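Probable hydrolase (Pseudomonas aeruginosa, PDB 3OM8) is probably a hydrolase of the alpha/beta-hydrolase fold, tentatively assigned 3-oxoadipate enol-lactonase activity. Local coordinates at residues A45-L50 and F54-Y59; H41-Q46 and H96-S101; L17-D22 and D88-R93; V240-V245 and P253-G258. All blocks are in the same frame, centred on the assembly; numbering follows the deposited sequence.

Interaction 1: A45-L50 and F54-Y59; sequences AQLPAL and FRVLRY
Leu47 lays its branched end over the guanidinium group of Arg58, an apolar group covering a charged one. Its CG stands 3.9 Å above the guanidinium plane, displaced from the middle toward the rim. The side chains meet at a slant, and the nearest approach is between Leu47 CD1 and Arg58 NH2, at 3.4 Å. The other methyl, Leu47 CD2, lies between Arg58 and Val56, 4.2 Å from Val56 CG1. Val56 projects from the strand toward the helix with CG1 anti to its own backbone N (chi1 179°), which leaves CG2 for Leu50, three residues further along the helix than Leu47: Val56 CG2 is 3.9 Å from Leu50 CB. One valine thus divides its two methyls between two leucines. Helix 47-51 and strand 55-59 are successive elements of a beta-alpha-beta unit that starts with strand 29-33, its parallel neighbour in the sheet, within the alpha/beta hydrolase fold. Where the helix runs out toward the strand, Phe54 N donates to Leu50 O at 3.0 Å, a bond that ties the helix end to the start of the strand. The same oxygen also lies at the edge of the Phe54 ring, 3.7 Å from Phe54 CD2. The charged end of Arg58 is held by partners beyond Leu47: NH1 forms a salt bridge with Asp44 and a hydrogen bond with Leu40 O, while NH2 forms a salt bridge with Asp22. Bound through both terminal nitrogens, the guanidinium has little freedom to rotate beneath the leucine. The Phe54 ring packs on Leu261 and Leu264 of helix 253-264.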
loop_
_atom_site.group_PDB
_atom_site.type_symbol
_atom_site.label_atom_id
_atom_site.label_comp_id
_atom_site.label_asym_id
_atom_site.label_seq_id
_atom_site.Cartn_x
_atom_site.Cartn_y
_atom_site.Cartn_z
ATOM N N ALA B 45 -4.001 11.306 -21.592
ATOM C CA ALA B 45 -3.909 9.860 -21.779
ATOM C C ALA B 45 -5.064 9.109 -21.104
ATOM O O ALA B 45 -5.493 8.070 -21.591
ATOM C CB ALA B 45 -2.556 9.329 -21.297
ATOM N N GLN B 46 -5.565 9.661 -20.000
ATOM C CA GLN B 46 -6.625 9.044 -19.206
ATOM C C GLN B 46 -8.031 9.244 -19.759
ATOM O O GLN B 46 -8.965 8.563 -19.331
ATOM C CB GLN B 46 -6.593 9.571 -17.771
ATOM C CG GLN B 46 -5.552 8.913 -16.891
ATOM C CD GLN B 46 -4.148 9.277 -17.299
ATOM O OE1 GLN B 46 -3.758 10.448 -17.246
ATOM N NE2 GLN B 46 -3.376 8.283 -17.722
ATOM N N LEU B 47 -8.188 10.187 -20.683
ATOM C CA LEU B 47 -9.506 10.521 -21.222
ATOM C C LEU B 47 -10.276 9.324 -21.795
ATOM O O LEU B 47 -11.432 9.097 -21.435
ATOM C CB LEU B 47 -9.402 11.622 -22.289
ATOM C CG LEU B 47 -9.705 13.076 -21.935
ATOM C CD1 LEU B 47 -10.169 13.810 -23.196
ATOM C CD2 LEU B 47 -10.754 13.205 -20.841
ATOM N N PRO B 48 -9.655 8.568 -22.713
ATOM C CA PRO B 48 -10.425 7.476 -23.327
ATOM C C PRO B 48 -11.033 6.524 -22.291
ATOM O O PRO B 48 -12.235 6.259 -22.350
ATOM C CB PRO B 48 -9.388 6.764 -24.196
ATOM C CG PRO B 48 -8.425 7.898 -24.574
ATOM C CD PRO B 48 -8.324 8.733 -23.329
ATOM N N ALA B 49 -10.230 6.041 -21.348
ATOM C CA ALA B 49 -10.752 5.143 -20.319
ATOM C C ALA B 49 -11.735 5.848 -19.378
ATOM O O ALA B 49 -12.757 5.278 -18.990
ATOM C CB ALA B 49 -9.619 4.497 -19.528
ATOM N N LEU B 50 -11.436 7.086 -19.009
ATOM C CA LEU B 50 -12.300 7.801 -18.076
ATOM C C LEU B 50 -13.664 8.120 -18.678
ATOM O O LEU B 50 -14.686 7.983 -18.010
ATOM C CB LEU B 50 -11.628 9.079 -17.565
ATOM C CG LEU B 50 -10.469 8.876 -16.592
ATOM C CD1 LEU B 50 -9.935 10.202 -16.132
ATOM C CD2 LEU B 50 -10.929 8.055 -15.398
ATOM N N PHE B 54 -17.638 8.201 -17.404
ATOM C CA PHE B 54 -17.969 9.479 -16.775
ATOM C C PHE B 54 -17.877 10.655 -17.727
ATOM O O PHE B 54 -17.159 10.601 -18.723
ATOM C CB PHE B 54 -17.047 9.735 -15.580
ATOM C CG PHE B 54 -17.026 8.618 -14.580
ATOM C CD1 PHE B 54 -18.020 8.510 -13.622
ATOM C CD2 PHE B 54 -16.012 7.668 -14.601
ATOM C CE1 PHE B 54 -18.014 7.469 -12.703
ATOM C CE2 PHE B 54 -15.992 6.628 -13.685
ATOM C CZ PHE B 54 -16.996 6.526 -12.733
ATOM N N ARG B 55 -18.646 11.699 -17.430
ATOM C CA ARG B 55 -18.431 12.995 -18.045
ATOM C C ARG B 55 -17.285 13.629 -17.281
ATOM O O ARG B 55 -17.375 13.821 -16.068
ATOM C CB ARG B 55 -19.676 13.862 -17.910
ATOM C CG ARG B 55 -19.698 15.063 -18.825
ATOM C CD ARG B 55 -20.897 15.918 -18.523
ATOM N NE ARG B 55 -21.152 16.886 -19.584
ATOM C CZ ARG B 55 -21.964 17.926 -19.453
ATOM N NH1 ARG B 55 -22.150 18.756 -20.468
ATOM N NH2 ARG B 55 -22.587 18.131 -18.299
ATOM N N VAL B 56 -16.199 13.932 -17.984
ATOM C CA VAL B 56 -14.998 14.452 -17.329
ATOM C C VAL B 56 -14.859 15.978 -17.418
ATOM O O VAL B 56 -14.702 16.541 -18.504
ATOM C CB VAL B 56 -13.727 13.775 -17.882
ATOM C CG1 VAL B 56 -12.477 14.336 -17.215
ATOM C CG2 VAL B 56 -13.811 12.275 -17.677
ATOM N N LEU B 57 -14.927 16.635 -16.264
ATOM C CA LEU B 57 -14.660 18.066 -16.172
ATOM C C LEU B 57 -13.191 18.287 -15.865
ATOM O O LEU B 57 -12.695 17.798 -14.852
ATOM C CB LEU B 57 -15.496 18.708 -15.065
ATOM C CG LEU B 57 -15.081 20.137 -14.669
ATOM C CD1 LEU B 57 -15.496 21.123 -15.739
ATOM C CD2 LEU B 57 -15.705 20.520 -13.340
ATOM N N ARG B 58 -12.502 19.004 -16.753
ATOM C CA ARG B 58 -11.105 19.395 -16.548
ATOM C C ARG B 58 -10.987 20.921 -16.548
ATOM O O ARG B 58 -11.761 21.598 -17.219
ATOM C CB ARG B 58 -10.212 18.814 -17.644
ATOM C CG ARG B 58 -9.936 17.318 -17.508
ATOM C CD ARG B 58 -8.946 16.870 -18.556
ATOM N NE ARG B 58 -9.489 16.984 -19.903
ATOM C CZ ARG B 58 -8.762 16.890 -21.013
ATOM N NH1 ARG B 58 -7.454 16.694 -20.939
ATOM N NH2 ARG B 58 -9.342 17.002 -22.197
ATOM N N TYR B 59 -10.030 21.462 -15.798
ATOM C CA TYR B 59 -9.791 22.905 -15.800
ATOM C C TYR B 59 -8.326 23.230 -15.505
ATOM O O TYR B 59 -7.615 22.433 -14.878
ATOM C CB TYR B 59 -10.703 23.607 -14.789
ATOM C CG TYR B 59 -10.302 23.373 -13.346
ATOM C CD1 TYR B 59 -9.722 24.386 -12.597
ATOM C CD2 TYR B 59 -10.481 22.131 -12.738
ATOM C CE1 TYR B 59 -9.349 24.184 -11.278
ATOM C CE2 TYR B 59 -10.105 21.915 -11.421
ATOM C CZ TYR B 59 -9.532 22.946 -10.696
ATOM O OH TYR B 59 -9.147 22.765 -9.386
#

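Interaction 2: H41-Q46 and H96-S101; sequences HMWDAQ and HFLGLS. With EDO (1,2-ethanediol), chain F.
Trp43 brings the far end of its six-membered ring to Leu100, with Trp43 CH2 3.7 Å from Leu100 CB. The same ring carbon, CH2, lies 4.3 Å from Leu98 CG, and both leucines meet the indole obliquely. Met42, present as selenomethionine, reaches the strand beside it: its chain is extended beyond CG, and Met42 CE ends 4.0 Å from Leu100 CB. Met42 CG also sits over one face of the indole, near its rim. In the next shell, Trp43 NE1 is hydrogen-bonded to Asn34 OD1, and Phe256 packs against the ring. Further out, Asp44 OD1 accepts on its syn lone pair from His41 ND1, 2.8 Å away, with the oxygen tilted 18° out of the imidazole plane. At the end of the strand, Ser101 OG hydrogen-bonds O2 of an ethanediol, 2.8 Å away, whose other partners are the backbone nitrogens of Ile36 and Leu102. Ser101 has the strained backbone of a turn into a helix (phi 58°), and its OG makes a weak hydrogen bond to His246. With Gly99 and Gly103 this matches the nucleophile elbow of alpha/beta hydrolases, probably with a Ser101-His246-Asp219 triad and an ethanediol marking the likely oxyanion hole.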
loop_
_atom_site.group_PDB
_atom_site.type_symbol
_atom_site.label_atom_id
_atom_site.label_comp_id
_atom_site.label_asym_id
_atom_site.label_seq_id
_atom_site.Cartn_x
_atom_site.Cartn_y
_atom_site.Cartn_z
ATOM N N HIS B 41 -3.983 19.258 -19.743
ATOM C CA HIS B 41 -3.516 18.269 -20.706
ATOM C C HIS B 41 -2.646 17.170 -20.080
ATOM O O HIS B 41 -2.234 16.227 -20.761
ATOM C CB HIS B 41 -2.799 18.937 -21.879
ATOM C CG HIS B 41 -3.725 19.613 -22.838
ATOM N ND1 HIS B 41 -4.538 18.913 -23.702
ATOM C CD2 HIS B 41 -3.975 20.925 -23.065
ATOM C CE1 HIS B 41 -5.249 19.763 -24.421
ATOM N NE2 HIS B 41 -4.926 20.990 -24.055
HETATM N N MSE B 42 -2.359 17.281 -18.790
HETATM C CA MSE B 42 -1.597 16.225 -18.142
HETATM C C MSE B 42 -2.449 14.960 -18.025
HETATM O O MSE B 42 -1.925 13.882 -17.765
HETATM C CB MSE B 42 -1.061 16.656 -16.773
HETATM C CG MSE B 42 -2.114 16.774 -15.697
HETATM SE SE MSE B 42 -1.330 16.897 -13.924
HETATM C CE MSE B 42 -2.885 16.605 -12.824
ATOM N N TRP B 43 -3.760 15.099 -18.228
ATOM C CA TRP B 43 -4.689 13.970 -18.161
ATOM C C TRP B 43 -5.110 13.428 -19.529
ATOM O O TRP B 43 -5.972 12.558 -19.594
ATOM C CB TRP B 43 -5.963 14.351 -17.405
ATOM C CG TRP B 43 -5.760 14.898 -16.024
ATOM C CD1 TRP B 43 -5.899 16.199 -15.630
ATOM C CD2 TRP B 43 -5.424 14.155 -14.844
ATOM N NE1 TRP B 43 -5.654 16.313 -14.284
ATOM C CE2 TRP B 43 -5.358 15.073 -13.777
ATOM C CE3 TRP B 43 -5.160 12.801 -14.589
ATOM C CZ2 TRP B 43 -5.048 14.684 -12.470
ATOM C CZ3 TRP B 43 -4.839 12.417 -13.297
ATOM C CH2 TRP B 43 -4.787 13.356 -12.253
ATOM N N ASP B 44 -4.532 13.938 -20.614
ATOM C CA ASP B 44 -4.956 13.530 -21.957
ATOM C C ASP B 44 -4.999 12.003 -22.131
ATOM O O ASP B 44 -5.913 11.472 -22.761
ATOM C CB ASP B 44 -4.062 14.142 -23.047
ATOM C CG ASP B 44 -4.351 15.641 -23.302
ATOM O OD1 ASP B 44 -3.516 16.298 -23.970
ATOM O OD2 ASP B 44 -5.401 16.154 -22.851
ATOM N N ALA B 45 -4.001 11.306 -21.592
ATOM C CA ALA B 45 -3.909 9.860 -21.779
ATOM C C ALA B 45 -5.064 9.109 -21.104
ATOM O O ALA B 45 -5.493 8.070 -21.591
ATOM C CB ALA B 45 -2.556 9.329 -21.297
ATOM N N GLN B 46 -5.565 9.661 -20.000
ATOM C CA GLN B 46 -6.625 9.044 -19.206
ATOM C C GLN B 46 -8.031 9.244 -19.759
ATOM O O GLN B 46 -8.965 8.563 -19.331
ATOM C CB GLN B 46 -6.593 9.571 -17.771
ATOM C CG GLN B 46 -5.552 8.913 -16.891
ATOM C CD GLN B 46 -4.148 9.277 -17.299
ATOM O OE1 GLN B 46 -3.758 10.448 -17.246
ATOM N NE2 GLN B 46 -3.376 8.283 -17.722
ATOM N N HIS B 96 -17.834 13.420 -8.702
ATOM C CA HIS B 96 -16.655 12.742 -8.190
ATOM C C HIS B 96 -15.488 13.690 -8.400
ATOM O O HIS B 96 -15.492 14.472 -9.341
ATOM C CB HIS B 96 -16.395 11.433 -8.940
ATOM C CG HIS B 96 -17.444 10.390 -8.722
ATOM N ND1 HIS B 96 -17.749 9.895 -7.474
ATOM C CD2 HIS B 96 -18.244 9.733 -9.597
ATOM C CE1 HIS B 96 -18.702 8.985 -7.585
ATOM N NE2 HIS B 96 -19.018 8.866 -8.862
ATOM N N PHE B 97 -14.486 13.604 -7.537
ATOM C CA PHE B 97 -13.334 14.470 -7.636
ATOM C C PHE B 97 -12.053 13.667 -7.606
ATOM O O PHE B 97 -11.839 12.880 -6.695
ATOM C CB PHE B 97 -13.330 15.487 -6.488
ATOM C CG PHE B 97 -12.258 16.555 -6.618
ATOM C CD1 PHE B 97 -12.535 17.765 -7.226
ATOM C CD2 PHE B 97 -10.975 16.336 -6.132
ATOM C CE1 PHE B 97 -11.550 18.734 -7.349
ATOM C CE2 PHE B 97 -9.995 17.298 -6.248
ATOM C CZ PHE B 97 -10.280 18.495 -6.857
ATOM N N LEU B 98 -11.199 13.880 -8.604
ATOM C CA LEU B 98 -9.845 13.335 -8.596
ATOM C C LEU B 98 -8.816 14.466 -8.703
ATOM O O LEU B 98 -8.790 15.194 -9.699
ATOM C CB LEU B 98 -9.655 12.351 -9.750
ATOM C CG LEU B 98 -8.226 11.993 -10.160
ATOM C CD1 LEU B 98 -7.361 11.672 -8.960
ATOM C CD2 LEU B 98 -8.261 10.812 -11.108
ATOM N N GLY B 99 -7.966 14.598 -7.689
ATOM C CA GLY B 99 -6.950 15.639 -7.673
ATOM C C GLY B 99 -5.577 15.046 -7.450
ATOM O O GLY B 99 -5.400 14.203 -6.572
ATOM N N LEU B 100 -4.608 15.468 -8.256
ATOM C CA LEU B 100 -3.235 15.013 -8.096
ATOM C C LEU B 100 -2.355 16.125 -7.514
ATOM O O LEU B 100 -2.361 17.256 -8.004
ATOM C CB LEU B 100 -2.672 14.512 -9.428
ATOM C CG LEU B 100 -1.303 13.823 -9.381
ATOM C CD1 LEU B 100 -1.307 12.552 -10.224
ATOM C CD2 LEU B 100 -0.217 14.751 -9.848
ATOM N N SER B 101 -1.613 15.801 -6.459
ATOM C CA SER B 101 -0.768 16.775 -5.776
ATOM C C SER B 101 -1.571 17.984 -5.262
ATOM O O SER B 101 -2.465 17.817 -4.423
ATOM C CB SER B 101 0.382 17.217 -6.681
ATOM O OG SER B 101 1.510 17.549 -5.901
HETATM C C1 EDO F . 1.972 20.634 -4.190
HETATM O O1 EDO F . 3.293 20.223 -3.794
HETATM C C2 EDO F . 1.983 21.124 -5.642
HETATM O O2 EDO F . 1.400 20.213 -6.603
#

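Interaction 3: L17-D22 and D88-R93; sequences LAYRLD and DALEVR
Leu90 and Leu21 reach toward each other tip to tip, and here the contact is tightest: Leu90 CD2 is 3.6 Å from Leu21 CD1. Their other methyls, Leu90 CD1 and Leu21 CD2, stand further apart at 4.1 Å. Tyr19 flanks the pair, running past Leu90 in the opposite direction, with Tyr19 CE1 4.0 Å from Leu90 CD2. Its CG lies between the backbone N and the carbonyl carbon (chi1 71°), a setting from which the ring stands out across the strand direction, toward the helix. Leu57 of the neighbouring strand packs on all three residues. Outward the contact thins. Ala89 points at the strand, yet its CB stays 4.9 Å from Tyr19 OH, and the helix ends in a Schellman motif in which exposed Glu91 takes positive phi. The charged residues take no part in the packing. Arg20 NH2 and Asp22 OD1 form a salt bridge of 2.9 Å within the strand, the nitrogen lying 35° out of the carboxylate plane; on the helix, Asp88 pairs with Arg117. Without a hydrogen bond across, strand 16-22 and helix 76-90 are joined here by methyl and ring contacts alone, which fix closeness but little direction.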
loop_
_atom_site.group_PDB
_atom_site.type_symbol
_atom_site.label_atom_id
_atom_site.label_comp_id
_atom_site.label_asym_id
_atom_site.label_seq_id
_atom_site.Cartn_x
_atom_site.Cartn_y
_atom_site.Cartn_z
ATOM N N LEU B 17 -11.166 31.358 -15.376
ATOM C CA LEU B 17 -10.719 29.954 -15.358
ATOM C C LEU B 17 -11.092 29.228 -16.644
ATOM O O LEU B 17 -12.251 29.222 -17.048
ATOM C CB LEU B 17 -11.320 29.203 -14.168
ATOM C CG LEU B 17 -10.919 29.701 -12.783
ATOM C CD1 LEU B 17 -11.580 28.853 -11.715
ATOM C CD2 LEU B 17 -9.411 29.683 -12.632
ATOM N N ALA B 18 -10.103 28.627 -17.289
ATOM C CA ALA B 18 -10.343 27.877 -18.508
ATOM C C ALA B 18 -10.738 26.453 -18.147
ATOM O O ALA B 18 -10.124 25.837 -17.281
ATOM C CB ALA B 18 -9.104 27.870 -19.362
ATOM N N TYR B 19 -11.758 25.924 -18.809
ATOM C CA TYR B 19 -12.187 24.558 -18.545
ATOM C C TYR B 19 -12.799 23.898 -19.777
ATOM O O TYR B 19 -13.148 24.582 -20.743
ATOM C CB TYR B 19 -13.164 24.527 -17.365
ATOM C CG TYR B 19 -14.528 25.120 -17.646
ATOM C CD1 TYR B 19 -15.616 24.304 -17.929
ATOM C CD2 TYR B 19 -14.733 26.486 -17.612
ATOM C CE1 TYR B 19 -16.874 24.836 -18.179
ATOM C CE2 TYR B 19 -15.985 27.030 -17.859
ATOM C CZ TYR B 19 -17.051 26.205 -18.137
ATOM O OH TYR B 19 -18.294 26.748 -18.382
ATOM N N ARG B 20 -12.898 22.567 -19.746
ATOM C CA ARG B 20 -13.581 21.814 -20.795
ATOM C C ARG B 20 -14.187 20.506 -20.282
ATOM O O ARG B 20 -13.672 19.886 -19.346
ATOM C CB ARG B 20 -12.668 21.548 -22.002
ATOM C CG ARG B 20 -11.558 20.532 -21.786
ATOM C CD ARG B 20 -10.788 20.275 -23.079
ATOM N NE ARG B 20 -11.438 19.280 -23.923
ATOM C CZ ARG B 20 -12.315 19.549 -24.890
ATOM N NH1 ARG B 20 -12.660 20.800 -25.154
ATOM N NH2 ARG B 20 -12.853 18.557 -25.597
ATOM N N LEU B 21 -15.292 20.104 -20.905
ATOM C CA LEU B 21 -15.935 18.833 -20.597
ATOM C C LEU B 21 -15.736 17.834 -21.732
ATOM O O LEU B 21 -15.795 18.190 -22.914
ATOM C CB LEU B 21 -17.418 19.042 -20.308
ATOM C CG LEU B 21 -17.634 19.914 -19.071
ATOM C CD1 LEU B 21 -18.633 21.021 -19.341
ATOM C CD2 LEU B 21 -18.058 19.076 -17.885
ATOM N N ASP B 22 -15.474 16.587 -21.359
ATOM C CA ASP B 22 -15.335 15.499 -22.322
ATOM C C ASP B 22 -16.227 14.343 -21.929
ATOM O O ASP B 22 -16.412 14.075 -20.746
ATOM C CB ASP B 22 -13.883 15.030 -22.415
ATOM C CG ASP B 22 -13.001 16.025 -23.144
ATOM O OD1 ASP B 22 -12.946 15.947 -24.390
ATOM O OD2 ASP B 22 -12.379 16.888 -22.473
ATOM N N ASP B 88 -21.130 25.138 -9.933
ATOM C CA ASP B 88 -22.310 25.998 -9.982
ATOM C C ASP B 88 -22.630 26.396 -11.421
ATOM O O ASP B 88 -23.786 26.363 -11.849
ATOM C CB ASP B 88 -22.103 27.260 -9.126
ATOM C CG ASP B 88 -21.977 26.944 -7.647
ATOM O OD1 ASP B 88 -21.605 27.847 -6.862
ATOM O OD2 ASP B 88 -22.254 25.787 -7.267
ATOM N N ALA B 89 -21.597 26.775 -12.167
ATOM C CA ALA B 89 -21.794 27.235 -13.537
ATOM C C ALA B 89 -22.347 26.114 -14.404
ATOM O O ALA B 89 -23.109 26.363 -15.334
ATOM C CB ALA B 89 -20.490 27.782 -14.125
ATOM N N LEU B 90 -21.958 24.882 -14.098
ATOM C CA LEU B 90 -22.427 23.724 -14.847
ATOM C C LEU B 90 -23.768 23.227 -14.311
ATOM O O LEU B 90 -24.384 22.318 -14.876
ATOM C CB LEU B 90 -21.387 22.611 -14.782
ATOM C CG LEU B 90 -20.053 22.971 -15.427
ATOM C CD1 LEU B 90 -19.020 21.908 -15.124
ATOM C CD2 LEU B 90 -20.249 23.118 -16.916
ATOM N N GLU B 91 -24.214 23.834 -13.217
ATOM C CA GLU B 91 -25.438 23.412 -12.546
ATOM C C GLU B 91 -25.341 21.962 -12.094
ATOM O O GLU B 91 -26.321 21.220 -12.121
ATOM C CB GLU B 91 -26.649 23.626 -13.453
ATOM C CG GLU B 91 -26.899 25.097 -13.756
ATOM C CD GLU B 91 -28.009 25.312 -14.758
ATOM O OE1 GLU B 91 -28.074 24.557 -15.750
ATOM O OE2 GLU B 91 -28.811 26.247 -14.556
ATOM N N VAL B 92 -24.148 21.561 -11.671
ATOM C CA VAL B 92 -23.955 20.223 -11.136
ATOM C C VAL B 92 -23.995 20.254 -9.611
ATOM O O VAL B 92 -23.190 20.932 -8.973
ATOM C CB VAL B 92 -22.635 19.593 -11.626
ATOM C CG1 VAL B 92 -22.369 18.275 -10.908
ATOM C CG2 VAL B 92 -22.690 19.367 -13.123
ATOM N N ARG B 93 -24.943 19.522 -9.031
ATOM C CA ARG B 93 -25.078 19.471 -7.584
ATOM C C ARG B 93 -23.902 18.736 -6.941
ATOM O O ARG B 93 -23.460 19.080 -5.845
ATOM C CB ARG B 93 -26.398 18.801 -7.192
ATOM C CG ARG B 93 -26.638 18.759 -5.692
ATOM C CD ARG B 93 -26.432 20.144 -5.097
ATOM N NE ARG B 93 -26.497 20.161 -3.638
ATOM C CZ ARG B 93 -26.210 21.227 -2.894
ATOM N NH1 ARG B 93 -25.832 22.363 -3.473
ATOM N NH2 ARG B 93 -26.296 21.158 -1.574
#

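Interaction 4: V240-V245 and P253-G258; sequences VTLPAV and PQAFEG
Leu242 and Ala255 supply the apolar contact that brings strand 238-242 and helix 253-264 together. Leu242 has CG beside its backbone N (chi1 -55°), a setting that sends its branched end out to the helix, where CD2 rests 3.8 Å from Ala255 CB. The small side chain of Ala255 lets the helix backbone come close, with the CA atoms of Leu242 and Ala255 7.9 Å apart. The second methyl, Leu242 CD1, comes only within 4.5 Å of Phe256 N, so it brushes the helix backbone. Phe256 borders the contact loosely: its ring turns off to Ile214, Ser248 and Asn249.

No hydrogen bond crosses between the segments; such bonds shape each side separately. In the helix, Glu257 N binds Pro253 O at 2.8 Å, and Gly258 N binds Gln254 O likewise. After the strand, Pro243 is the centre of an inverse gamma turn, closed by a weak bond of 2.7 Å from Ala244 N to Leu242 O. The side chain of Glu257 takes a polar partner from another part of the fold, Gln46.

Packing between subunits adds a third kind of contact. Leu242 touches Leu242 of the second subunit, and Pro243 lies on Ala255 of that subunit. Within its own chain, strand 238-242 is one of the two edge strands of the sheet; its backbone bonds join it to strand 211-216 on one flank, while helix 253-264 covers it through Leu242 and the short helix 248-251 packs alongside.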
loop_
_atom_site.group_PDB
_atom_site.type_symbol
_atom_site.label_atom_id
_atom_site.label_comp_id
_atom_site.label_asym_id
_atom_site.label_seq_id
_atom_site.Cartn_x
_atom_site.Cartn_y
_atom_site.Cartn_z
ATOM N N VAL B 240 -3.674 2.706 -2.485
ATOM C CA VAL B 240 -2.988 1.997 -3.550
ATOM C C VAL B 240 -1.596 2.604 -3.690
ATOM O O VAL B 240 -1.462 3.808 -3.804
ATOM C CB VAL B 240 -3.746 2.134 -4.879
ATOM C CG1 VAL B 240 -2.835 1.812 -6.060
ATOM C CG2 VAL B 240 -4.984 1.235 -4.876
ATOM N N THR B 241 -0.557 1.784 -3.664
ATOM C CA THR B 241 0.796 2.308 -3.786
ATOM C C THR B 241 1.475 1.786 -5.039
ATOM O O THR B 241 1.652 0.584 -5.199
ATOM C CB THR B 241 1.641 1.940 -2.568
ATOM O OG1 THR B 241 1.068 2.537 -1.401
ATOM C CG2 THR B 241 3.067 2.446 -2.735
ATOM N N LEU B 242 1.857 2.691 -5.932
ATOM C CA LEU B 242 2.525 2.295 -7.167
ATOM C C LEU B 242 4.021 2.543 -7.061
ATOM O O LEU B 242 4.454 3.391 -6.287
ATOM C CB LEU B 242 1.931 3.050 -8.352
ATOM C CG LEU B 242 0.416 2.903 -8.474
ATOM C CD1 LEU B 242 -0.150 3.796 -9.559
ATOM C CD2 LEU B 242 0.038 1.431 -8.719
ATOM N N PRO B 243 4.826 1.787 -7.824
ATOM C CA PRO B 243 6.273 2.018 -7.776
ATOM C C PRO B 243 6.642 3.257 -8.596
ATOM O O PRO B 243 7.538 3.200 -9.439
ATOM C CB PRO B 243 6.839 0.756 -8.428
ATOM C CG PRO B 243 5.795 0.368 -9.422
ATOM C CD PRO B 243 4.466 0.733 -8.791
ATOM N N ALA B 244 5.933 4.356 -8.347
ATOM C CA ALA B 244 6.124 5.599 -9.091
ATOM C C ALA B 244 6.834 6.662 -8.270
ATOM O O ALA B 244 6.998 6.530 -7.053
ATOM C CB ALA B 244 4.786 6.144 -9.567
ATOM N N VAL B 245 7.237 7.725 -8.963
ATOM C CA VAL B 245 7.763 8.934 -8.335
ATOM C C VAL B 245 6.624 9.903 -8.000
ATOM O O VAL B 245 6.035 9.792 -6.934
ATOM C CB VAL B 245 8.834 9.600 -9.200
ATOM C CG1 VAL B 245 9.454 10.777 -8.458
ATOM C CG2 VAL B 245 9.908 8.577 -9.575
ATOM N N PRO B 253 -0.151 4.295 -16.324
ATOM C CA PRO B 253 -1.526 4.687 -16.650
ATOM C C PRO B 253 -2.537 3.539 -16.457
ATOM O O PRO B 253 -3.652 3.807 -15.999
ATOM C CB PRO B 253 -1.433 5.114 -18.120
ATOM C CG PRO B 253 -0.186 4.416 -18.652
ATOM C CD PRO B 253 0.751 4.374 -17.488
ATOM N N GLN B 254 -2.164 2.296 -16.778
ATOM C CA GLN B 254 -3.108 1.177 -16.632
ATOM C C GLN B 254 -3.467 0.937 -15.162
ATOM O O GLN B 254 -4.645 0.899 -14.806
ATOM C CB GLN B 254 -2.609 -0.116 -17.297
ATOM C CG GLN B 254 -3.752 -1.087 -17.610
ATOM C CD GLN B 254 -3.303 -2.493 -18.052
ATOM O OE1 GLN B 254 -2.684 -3.239 -17.286
ATOM N NE2 GLN B 254 -3.650 -2.862 -19.284
ATOM N N ALA B 255 -2.458 0.797 -14.306
ATOM C CA ALA B 255 -2.714 0.614 -12.878
ATOM C C ALA B 255 -3.494 1.789 -12.300
ATOM O O ALA B 255 -4.373 1.609 -11.455
ATOM C CB ALA B 255 -1.409 0.414 -12.116
ATOM N N PHE B 256 -3.164 2.990 -12.764
ATOM C CA PHE B 256 -3.756 4.224 -12.244
ATOM C C PHE B 256 -5.219 4.346 -12.648
ATOM O O PHE B 256 -6.076 4.603 -11.816
ATOM C CB PHE B 256 -2.968 5.442 -12.751
ATOM C CG PHE B 256 -3.440 6.759 -12.185
ATOM C CD1 PHE B 256 -2.759 7.358 -11.139
ATOM C CD2 PHE B 256 -4.563 7.398 -12.705
ATOM C CE1 PHE B 256 -3.184 8.579 -10.622
ATOM C CE2 PHE B 256 -4.997 8.614 -12.186
ATOM C CZ PHE B 256 -4.305 9.206 -11.147
ATOM N N GLU B 257 -5.496 4.177 -13.935
ATOM C CA GLU B 257 -6.869 4.200 -14.430
ATOM C C GLU B 257 -7.682 3.040 -13.828
ATOM O O GLU B 257 -8.858 3.195 -13.475
ATOM C CB GLU B 257 -6.874 4.118 -15.957
ATOM C CG GLU B 257 -6.218 5.311 -16.633
ATOM C CD GLU B 257 -5.889 5.063 -18.098
ATOM O OE1 GLU B 257 -6.528 4.198 -18.731
ATOM O OE2 GLU B 257 -4.978 5.738 -18.622
ATOM N N GLY B 258 -7.048 1.873 -13.721
ATOM C CA GLY B 258 -7.699 0.715 -13.142
ATOM C C GLY B 258 -8.126 1.011 -11.720
ATOM O O GLY B 258 -9.284 0.785 -11.346
#

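Interactions 1, 2 and 4 are buried, whereas interaction 3 lies at the surface; all four reach the same sheet. Interactions 1 and 2 start from one piece of chain, share Ala45 and Gln46, and are joined by a salt bridge; interaction 1 alone bears a hydrogen bond across its segments. Interaction 3 adjoins interaction 1 through the neighbouring strands 16-22 and 55-59, but it is purely apolar. Interaction 4 also packs apolar groups, at the other end of the sheet, its centre about 27 Å from that of interaction 3, and faces a second subunit. It meets interactions 1 and 2 through the Gln46 they share, and the probable active-site region of interaction 2 through aromatic packing as well.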